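Local coordinates for protein putative succinylglutamate desuccinylase / aspartoacylase (Shewanella amazonensis, PDB 3FMC) that is a putative zinc-dependent hydrolase of the succinylglutamate desuccinylase/aspartoacylase family, probably acting on ester bonds, at residues C[35-40]-C[166-171]. Residues are numbered along the deposited sequence; the frame is centred on the assembly and turned at random.
Sequences SVYIQA and DIVLDL
NE2 of Gln-39 is held by two partners, donating to Asp-170 OD1 at 3.1 Å and hydrogen-bonded also to Tyr-104 OH; OE1 of the same amide accepts from Tyr-37 OH at 2.8 Å. CG of Gln-39 sits between the backbone N and the carbonyl carbon (chi1 65°), and from there the extended chain crosses Asp-170, whose OD1 is met from above the carboxylate plane, the two flat groups turned 71° apart. OD2 of Asp-170 is hydrogen-bonded to His-172 NE2, within a possible metal site. An alanine in place of Gln-39 would probably leave Asp-170 OD1 without this donor and Tyr-37 OH without its acceptor. The parallel strands are joined by a regular ladder of backbone hydrogen bonds, among them Tyr-37 N to Ile-167 O at 2.8 Å. At its start, Ser-35 N reaches Asp-166 OD2 at 2.9 Å, and a water bridges Ser-35 OG and Asp-166 OD1. On the face of Ile-38 and Leu-171, Ile-38 CG2 meets Leu-171 CD1 at 3.9 Å, against helix 48-60; Tyr-37, on the Gln-39 face, packs on helix 150-163. Adjacent parallel strands between helical layers, leading toward a possible zinc site, are characteristic of the alpha/beta catalytic domain of zinc carboxypeptidase-like enzymes.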
ATOM      1  N   SER C  35      15.503  -8.711  37.199  1.00 16.33           N
ATOM      2  CA  SER C  35      14.482  -9.215  36.268  1.00 15.49           C
ATOM      3  C   SER C  35      14.721  -8.609  34.887  1.00 13.79           C
ATOM      4  O   SER C  35      15.179  -7.465  34.733  1.00 16.98           O
ATOM      5  CB  SER C  35      13.067  -8.912  36.735  1.00 13.84           C
ATOM      6  OG  SER C  35      12.868  -7.527  36.922  1.00 20.75           O
ATOM      7  N   VAL C  36      14.364  -9.373  33.877  1.00 15.37           N
ATOM      8  CA  VAL C  36      14.634  -8.981  32.487  1.00 14.50           C
ATOM      9  C   VAL C  36      13.357  -9.143  31.656  1.00 16.34           C
ATOM     10  O   VAL C  36      12.622 -10.151  31.773  1.00 13.96           O
ATOM     11  CB  VAL C  36      15.720  -9.861  31.866  1.00 16.22           C
ATOM     12  CG1 VAL C  36      16.136  -9.360  30.472  1.00 15.95           C
ATOM     13  CG2 VAL C  36      16.970  -9.945  32.832  1.00 14.77           C
ATOM     14  N   TYR C  37      13.136  -8.154  30.818  1.00 13.43           N
ATOM     15  CA  TYR C  37      12.041  -8.147  29.851  1.00 12.83           C
ATOM     16  C   TYR C  37      12.640  -7.977  28.449  1.00 12.45           C
ATOM     17  O   TYR C  37      13.396  -7.044  28.220  1.00 14.60           O
ATOM     18  CB  TYR C  37      11.059  -7.044  30.146  1.00 17.94           C
ATOM     19  CG  TYR C  37       9.987  -6.889  29.085  1.00 11.82           C
ATOM     20  CD1 TYR C  37       8.789  -7.603  29.147  1.00 15.55           C
ATOM     21  CD2 TYR C  37      10.178  -6.024  28.013  1.00 14.47           C
ATOM     22  CE1 TYR C  37       7.796  -7.432  28.129  1.00 12.58           C
ATOM     23  CE2 TYR C  37       9.204  -5.853  27.028  1.00 12.91           C
ATOM     24  CZ  TYR C  37       8.005  -6.576  27.101  1.00 14.30           C
ATOM     25  OH  TYR C  37       7.026  -6.441  26.138  1.00 14.45           O
ATOM     26  N   ILE C  38      12.322  -8.914  27.554  1.00 11.96           N
ATOM     27  CA  ILE C  38      12.867  -8.940  26.172  1.00 13.70           C
ATOM     28  C   ILE C  38      11.686  -9.018  25.208  1.00 14.86           C
ATOM     29  O   ILE C  38      10.785  -9.836  25.406  1.00 14.18           O
ATOM     30  CB  ILE C  38      13.788 -10.156  25.940  1.00 12.86           C
ATOM     31  CG1 ILE C  38      14.829 -10.240  27.071  1.00 13.40           C
ATOM     32  CG2 ILE C  38      14.429 -10.113  24.539  1.00 12.45           C
ATOM     33  CD1 ILE C  38      15.845 -11.412  26.937  1.00 16.28           C
ATOM     34  N   GLN C  39      11.694  -8.160  24.192  1.00 13.06           N
ATOM     35  CA  GLN C  39      10.661  -8.203  23.142  1.00 13.64           C
ATOM     36  C   GLN C  39      11.290  -8.111  21.759  1.00 12.57           C
ATOM     37  O   GLN C  39      12.397  -7.632  21.602  1.00 12.80           O
ATOM     38  CB  GLN C  39       9.587  -7.120  23.316  1.00 12.20           C
ATOM     39  CG  GLN C  39      10.079  -5.691  23.167  1.00 11.21           C
ATOM     40  CD  GLN C  39       9.023  -4.669  23.370  1.00 12.92           C
ATOM     41  OE1 GLN C  39       8.062  -4.891  24.091  1.00 12.16           O
ATOM     42  NE2 GLN C  39       9.180  -3.531  22.707  1.00 10.87           N
ATOM     43  N   ALA C  40      10.538  -8.564  20.757  1.00 10.77           N
ATOM     44  CA  ALA C  40      10.981  -8.567  19.372  1.00 11.16           C
ATOM     45  C   ALA C  40       9.802  -8.281  18.455  1.00 14.22           C
ATOM     46  O   ALA C  40       8.654  -8.643  18.778  1.00 14.26           O
ATOM     47  CB  ALA C  40      11.539  -9.951  18.972  1.00  9.69           C
ATOM     48  N   ASP C 166      13.954  -4.863  35.642  1.00 14.29           N
ATOM     49  CA  ASP C 166      15.162  -4.098  35.907  1.00 16.40           C
ATOM     50  C   ASP C 166      15.940  -3.855  34.628  1.00 14.91           C
ATOM     51  O   ASP C 166      16.664  -2.884  34.538  1.00 15.60           O
ATOM     52  CB  ASP C 166      16.067  -4.841  36.884  1.00 15.81           C
ATOM     53  CG  ASP C 166      15.372  -5.116  38.218  1.00 18.22           C
ATOM     54  OD1 ASP C 166      14.665  -4.214  38.718  1.00 17.95           O
ATOM     55  OD2 ASP C 166      15.478  -6.267  38.698  1.00 16.87           O
ATOM     56  N   ILE C 167      15.827  -4.784  33.682  1.00 14.35           N
ATOM     57  CA  ILE C 167      16.533  -4.741  32.396  1.00 16.63           C
ATOM     58  C   ILE C 167      15.532  -4.955  31.267  1.00 16.04           C
ATOM     59  O   ILE C 167      14.756  -5.914  31.294  1.00 13.66           O
ATOM     60  CB  ILE C 167      17.605  -5.850  32.334  1.00 16.73           C
ATOM     61  CG1 ILE C 167      18.616  -5.674  33.488  1.00 13.96           C
ATOM     62  CG2 ILE C 167      18.326  -5.873  30.958  1.00 13.65           C
ATOM     63  CD1 ILE C 167      19.469  -6.915  33.700  1.00 15.49           C
ATOM     64  N   VAL C 168      15.583  -4.069  30.280  1.00 16.38           N
ATOM     65  CA  VAL C 168      14.708  -4.128  29.115  1.00 15.37           C
ATOM     66  C   VAL C 168      15.551  -4.217  27.863  1.00 12.21           C
ATOM     67  O   VAL C 168      16.415  -3.354  27.654  1.00 15.47           O
ATOM     68  CB  VAL C 168      13.803  -2.880  29.044  1.00 17.65           C
ATOM     69  CG1 VAL C 168      13.040  -2.822  27.736  1.00 15.88           C
ATOM     70  CG2 VAL C 168      12.842  -2.830  30.290  1.00 14.97           C
ATOM     71  N   LEU C 169      15.328  -5.252  27.071  1.00 12.47           N
ATOM     72  CA  LEU C 169      16.039  -5.428  25.794  1.00 11.70           C
ATOM     73  C   LEU C 169      15.008  -5.462  24.658  1.00 13.48           C
ATOM     74  O   LEU C 169      14.177  -6.356  24.602  1.00 13.28           O
ATOM     75  CB  LEU C 169      16.867  -6.723  25.765  1.00 16.44           C
ATOM     76  CG  LEU C 169      17.862  -6.950  26.900  1.00 15.79           C
ATOM     77  CD1 LEU C 169      18.529  -8.350  26.705  1.00 15.13           C
ATOM     78  CD2 LEU C 169      18.842  -5.796  26.986  1.00 15.02           C
ATOM     79  N   ASP C 170      15.071  -4.474  23.776  1.00 12.33           N
ATOM     80  CA  ASP C 170      14.134  -4.351  22.621  1.00 11.56           C
ATOM     81  C   ASP C 170      14.912  -4.808  21.391  1.00 10.90           C
ATOM     82  O   ASP C 170      15.905  -4.203  21.019  1.00 13.26           O
ATOM     83  CB  ASP C 170      13.658  -2.902  22.501  1.00 14.17           C
ATOM     84  CG  ASP C 170      12.411  -2.744  21.604  1.00 14.82           C
ATOM     85  OD1 ASP C 170      11.852  -3.771  21.186  1.00 12.86           O
ATOM     86  OD2 ASP C 170      12.025  -1.578  21.309  1.00 17.97           O
ATOM     87  N   LEU C 171      14.468  -5.895  20.798  1.00 12.09           N
ATOM     88  CA  LEU C 171      15.145  -6.468  19.653  1.00 12.82           C
ATOM     89  C   LEU C 171      14.533  -5.989  18.332  1.00 13.43           C
ATOM     90  O   LEU C 171      13.346  -6.280  18.006  1.00 13.36           O
ATOM     91  CB  LEU C 171      15.139  -7.986  19.702  1.00 13.15           C
ATOM     92  CG  LEU C 171      15.594  -8.627  21.021  1.00 13.52           C
ATOM     93  CD1 LEU C 171      15.566 -10.133  20.845  1.00 12.00           C
ATOM     94  CD2 LEU C 171      16.973  -8.145  21.442  1.00 13.99           C
TER
HETATM   95  O   HOH W   1      11.910  -5.166  38.934  1.00 37.96           O